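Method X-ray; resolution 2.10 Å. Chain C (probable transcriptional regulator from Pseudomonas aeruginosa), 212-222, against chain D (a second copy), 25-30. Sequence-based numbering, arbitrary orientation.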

ATOM      1  N   ASP C 212      -8.016  13.959  16.333  1.00 42.91           N
ATOM      2  CA  ASP C 212      -8.505  15.352  16.364  1.00 43.75           C
ATOM      3  C   ASP C 212      -8.932  15.826  17.762  1.00 44.12           C
ATOM      4  O   ASP C 212      -9.333  16.959  17.941  1.00 44.65           O
ATOM      5  CB  ASP C 212      -9.599  15.630  15.299  1.00 44.16           C
ATOM      6  CG  ASP C 212      -9.023  15.934  13.894  1.00 46.00           C
ATOM      7  OD1 ASP C 212      -7.811  16.135  13.741  1.00 48.39           O
ATOM      8  OD2 ASP C 212      -9.802  16.052  12.946  1.00 49.69           O
ATOM      9  N   SER C 213      -8.801  14.972  18.771  1.00 45.18           N
ATOM     10  CA  SER C 213      -9.141  15.366  20.123  1.00 45.64           C
ATOM     11  C   SER C 213      -8.226  14.635  21.088  1.00 46.48           C
ATOM     12  O   SER C 213      -7.687  13.601  20.702  1.00 47.95           O
ATOM     13  CB  SER C 213     -10.607  14.969  20.386  1.00 44.22           C
ATOM     14  OG  SER C 213     -10.656  13.573  20.583  1.00 45.45           O
ATOM     15  N   GLY C 214      -8.094  15.105  22.340  1.00 46.63           N
ATOM     16  CA  GLY C 214      -7.336  14.388  23.421  1.00 46.51           C
ATOM     17  C   GLY C 214      -8.261  13.418  24.167  1.00 47.19           C
ATOM     18  O   GLY C 214      -9.505  13.509  24.023  1.00 48.68           O
ATOM     19  N   VAL C 215      -7.707  12.457  24.916  1.00 45.74           N
ATOM     20  CA  VAL C 215      -8.562  11.486  25.674  1.00 45.54           C
ATOM     21  C   VAL C 215      -9.358  12.267  26.739  1.00 44.25           C
ATOM     22  O   VAL C 215     -10.496  11.949  27.068  1.00 44.26           O
ATOM     23  CB  VAL C 215      -7.724  10.363  26.354  1.00 46.00           C
ATOM     24  CG1 VAL C 215      -6.549  11.011  27.198  1.00 45.59           C
ATOM     25  CG2 VAL C 215      -8.634   9.455  27.229  1.00 44.51           C
ATOM     26  N   ILE C 216      -8.753  13.329  27.248  1.00 43.47           N
ATOM     27  CA  ILE C 216      -9.474  14.208  28.182  1.00 42.55           C
ATOM     28  C   ILE C 216     -10.636  14.970  27.529  1.00 42.93           C
ATOM     29  O   ILE C 216     -11.607  15.312  28.193  1.00 43.28           O
ATOM     30  CB  ILE C 216      -8.476  15.169  28.876  1.00 41.96           C
ATOM     31  CG1 ILE C 216      -7.313  14.366  29.459  1.00 41.26           C
ATOM     32  CG2 ILE C 216      -9.191  16.070  29.921  1.00 40.62           C
ATOM     33  CD1 ILE C 216      -7.692  13.421  30.635  1.00 35.61           C
ATOM     34  N   ASP C 217     -10.509  15.296  26.242  1.00 43.45           N
ATOM     35  CA  ASP C 217     -11.552  16.052  25.540  1.00 43.86           C
ATOM     36  C   ASP C 217     -12.789  15.195  25.394  1.00 44.18           C
ATOM     37  O   ASP C 217     -13.897  15.654  25.633  1.00 43.85           O
ATOM     38  CB  ASP C 217     -11.085  16.495  24.152  1.00 43.22           C
ATOM     39  CG  ASP C 217     -10.009  17.535  24.211  1.00 44.35           C
ATOM     40  OD1 ASP C 217      -8.937  17.292  23.612  1.00 46.86           O
ATOM     41  OD2 ASP C 217     -10.197  18.579  24.897  1.00 43.17           O
ATOM     42  N   ARG C 218     -12.569  13.971  24.937  1.00 46.09           N
ATOM     43  CA  ARG C 218     -13.576  12.906  24.935  1.00 48.29           C
ATOM     44  C   ARG C 218     -14.253  12.859  26.312  1.00 48.18           C
ATOM     45  O   ARG C 218     -15.454  13.126  26.405  1.00 48.01           O
ATOM     46  CB  ARG C 218     -12.902  11.571  24.576  1.00 48.40           C
ATOM     47  CG  ARG C 218     -13.151  11.058  23.117  1.00 52.36           C
ATOM     48  CD  ARG C 218     -12.078  10.020  22.627  1.00 51.79           C
ATOM     49  NE  ARG C 218     -11.080  10.769  21.886  1.00 61.51           N
ATOM     50  CZ  ARG C 218      -9.748  10.748  22.037  1.00 60.25           C
ATOM     51  NH1 ARG C 218      -9.123   9.902  22.862  1.00 58.26           N
ATOM     52  NH2 ARG C 218      -9.038  11.564  21.263  1.00 57.72           N
ATOM     53  N   LEU C 219     -13.480  12.567  27.368  1.00 47.53           N
ATOM     54  CA  LEU C 219     -13.975  12.601  28.754  1.00 48.12           C
ATOM     55  C   LEU C 219     -14.757  13.857  29.175  1.00 48.41           C
ATOM     56  O   LEU C 219     -15.787  13.743  29.858  1.00 47.79           O
ATOM     57  CB  LEU C 219     -12.822  12.334  29.763  1.00 48.03           C
ATOM     58  CG  LEU C 219     -12.992  12.286  31.303  1.00 48.70           C
ATOM     59  CD1 LEU C 219     -11.673  12.180  31.999  1.00 49.77           C
ATOM     60  CD2 LEU C 219     -13.575  13.535  31.838  1.00 53.75           C
ATOM     61  N   LEU C 220     -14.256  15.058  28.834  1.00 49.05           N
ATOM     62  CA  LEU C 220     -14.843  16.317  29.329  1.00 48.62           C
ATOM     63  C   LEU C 220     -16.165  16.578  28.625  1.00 51.10           C
ATOM     64  O   LEU C 220     -17.103  17.101  29.223  1.00 51.04           O
ATOM     65  CB  LEU C 220     -13.924  17.518  29.066  1.00 48.08           C
ATOM     66  CG  LEU C 220     -12.764  17.811  30.040  1.00 45.89           C
ATOM     67  CD1 LEU C 220     -11.905  18.937  29.484  1.00 42.17           C
ATOM     68  CD2 LEU C 220     -13.351  18.190  31.393  1.00 41.17           C
ATOM     69  N   ALA C 221     -16.223  16.226  27.337  1.00 53.21           N
ATOM     70  CA  ALA C 221     -17.419  16.476  26.513  1.00 55.64           C
ATOM     71  C   ALA C 221     -18.632  15.705  27.093  1.00 57.35           C
ATOM     72  O   ALA C 221     -19.767  16.203  27.064  1.00 58.68           O
ATOM     73  CB  ALA C 221     -17.147  16.129  25.023  1.00 55.05           C
ATOM     74  N   ARG C 222     -18.356  14.529  27.679  1.00 58.68           N
ATOM     75  CA  ARG C 222     -19.360  13.719  28.382  1.00 59.73           C
ATOM     76  C   ARG C 222     -19.940  14.331  29.646  1.00 59.56           C
ATOM     77  O   ARG C 222     -20.679  13.657  30.375  1.00 60.06           O
ATOM     78  CB  ARG C 222     -18.766  12.375  28.778  1.00 59.85           C
ATOM     79  CG  ARG C 222     -18.972  11.317  27.741  1.00 62.98           C
ATOM     80  CD  ARG C 222     -18.514   9.964  28.227  1.00 63.95           C
ATOM     81  NE  ARG C 222     -17.136   9.739  27.815  1.00 68.92           N
ATOM     82  CZ  ARG C 222     -16.115   9.587  28.659  1.00 71.53           C
ATOM     83  NH1 ARG C 222     -16.339   9.610  29.977  1.00 72.60           N
ATOM     84  NH2 ARG C 222     -14.876   9.378  28.187  1.00 70.82           N
TER
ATOM     85  N   ARG D  25     -15.310  11.161  15.369  1.00 42.71           N
ATOM     86  CA  ARG D  25     -16.034   9.938  15.686  1.00 44.31           C
ATOM     87  C   ARG D  25     -16.611  10.035  17.097  1.00 45.15           C
ATOM     88  O   ARG D  25     -16.640   9.073  17.847  1.00 45.48           O
ATOM     89  CB  ARG D  25     -15.153   8.732  15.535  1.00 44.14           C
ATOM     90  CG  ARG D  25     -14.433   8.689  14.221  1.00 46.79           C
ATOM     91  CD  ARG D  25     -15.359   8.216  13.168  1.00 47.09           C
ATOM     92  NE  ARG D  25     -14.693   8.193  11.865  1.00 54.68           N
ATOM     93  CZ  ARG D  25     -14.054   7.142  11.383  1.00 53.31           C
ATOM     94  NH1 ARG D  25     -13.489   7.193  10.196  1.00 53.72           N
ATOM     95  NH2 ARG D  25     -13.962   6.046  12.104  1.00 54.10           N
ATOM     96  N   ASN D  26     -17.054  11.234  17.445  1.00 45.13           N
ATOM     97  CA  ASN D  26     -17.502  11.523  18.767  1.00 46.30           C
ATOM     98  C   ASN D  26     -18.299  12.775  18.628  1.00 45.68           C
ATOM     99  O   ASN D  26     -17.811  13.782  18.175  1.00 45.29           O
ATOM    100  CB  ASN D  26     -16.296  11.716  19.698  1.00 46.25           C
ATOM    101  CG  ASN D  26     -16.702  12.026  21.114  1.00 51.73           C
ATOM    102  OD1 ASN D  26     -16.963  13.190  21.472  1.00 55.70           O
ATOM    103  ND2 ASN D  26     -16.759  10.989  21.944  1.00 54.09           N
ATOM    104  N   VAL D  27     -19.557  12.690  18.996  1.00 45.85           N
ATOM    105  CA  VAL D  27     -20.439  13.823  18.961  1.00 46.71           C
ATOM    106  C   VAL D  27     -19.985  15.051  19.817  1.00 46.95           C
ATOM    107  O   VAL D  27     -19.980  16.160  19.340  1.00 47.68           O
ATOM    108  CB  VAL D  27     -21.866  13.379  19.337  1.00 47.06           C
ATOM    109  CG1 VAL D  27     -22.727  14.617  19.563  1.00 48.99           C
ATOM    110  CG2 VAL D  27     -22.445  12.426  18.220  1.00 44.01           C
ATOM    111  N   GLY D  28     -19.569  14.840  21.055  1.00 47.75           N
ATOM    112  CA  GLY D  28     -19.196  15.942  21.930  1.00 47.21           C
ATOM    113  C   GLY D  28     -18.028  16.757  21.413  1.00 47.44           C
ATOM    114  O   GLY D  28     -18.093  17.995  21.414  1.00 46.80           O
ATOM    115  N   THR D  29     -16.955  16.084  20.972  1.00 47.00           N
ATOM    116  CA  THR D  29     -15.777  16.816  20.570  1.00 46.17           C
ATOM    117  C   THR D  29     -15.932  17.364  19.184  1.00 45.64           C
ATOM    118  O   THR D  29     -15.277  18.366  18.839  1.00 46.03           O
ATOM    119  CB  THR D  29     -14.416  16.022  20.712  1.00 46.74           C
ATOM    120  OG1 THR D  29     -14.478  14.772  20.018  1.00 48.76           O
ATOM    121  CG2 THR D  29     -14.086  15.765  22.180  1.00 47.02           C
ATOM    122  N   ALA D  30     -16.774  16.721  18.376  1.00 44.82           N
ATOM    123  CA  ALA D  30     -17.094  17.245  17.031  1.00 42.99           C
ATOM    124  C   ALA D  30     -17.896  18.550  17.212  1.00 43.80           C
ATOM    125  O   ALA D  30     -17.589  19.579  16.585  1.00 42.59           O
ATOM    126  CB  ALA D  30     -17.873  16.221  16.204  1.00 42.80           C
TER

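Two helices that approach each other at small residues can pack without exchanging a single hydrogen bond, while many of their polar groups find partners within their own stretch; this contact between two copies of a probable transcriptional regulator is a compact example. In chain C a loop gives way at G214(C), the N-cap position, to a helix running from V215(C) to A221(C), and R222(C) is the first residue to leave helical geometry. Within it, the amide N of A221(C) lies 2.9 Å from D217(C) O, a regular helical hydrogen bond. In chain D, R25(D) has left a preceding helix with positive phi, N26(D) occupies the next N-cap, and a new helix begins at V27(D). The backbones come nearest where A221(C) faces G28(D), their CA atoms 4.9 Å apart.

Such proximity depends on the glycine. A221(C) CB rests 3.7 Å from G28(D) CA, and a CB placed ideally on G28(D) would lie 2.5 Å from that same methyl, a clash. Alanine and glycine thus meet as methyl against bare backbone.

T29(D), the residue most covered by the opposing stretch, extends the apolar surface. With chi1 in the p well, its methyl CG2 sits 3.5 Å from D217(C) O and 3.6 Å from R218(C) N, while D217(C) CB is 3.7 Å from the same CG2 and A221(C) CB 4.2 Å from it. The methyl therefore packs against the backbone and CB atoms of one helical turn. The carbonyl it touches is already the acceptor for A221(C) N, and R218(C) N donates to G214(C) O at 3.2 Å, so the methyl covers backbone groups that are already paired.

Several polar side-chain atoms around this patch have hydrogen bonds within their own stretch. N26(D) caps its helix: OD1 accepts from T29(D) N at 2.9 Å with a favourable angle, fixing the start of the helix that presents G28(D) and T29(D). The other end of its amide, ND2, approaches R218(C) CG at 3.8 Å, a contact with the aliphatic part of the arginine. The guanidinium of R218(C) instead folds back to S213(C), where NH2 donates to OG at 2.7 Å and NE makes a weak bond to that OG at 3.1 Å. S213(C) CB lies 3.9 Å from T29(D) OG1, with S213(C) OG about 4.0 Å from that same oxygen and no hydrogen bond across the gap. At the start of the chain C helix, D217(C) OD1 accepts from G214(C) N at 2.7 Å, bracing the turn. Close fit, with no hydrogen bond across, characterises the contact between these two stretches.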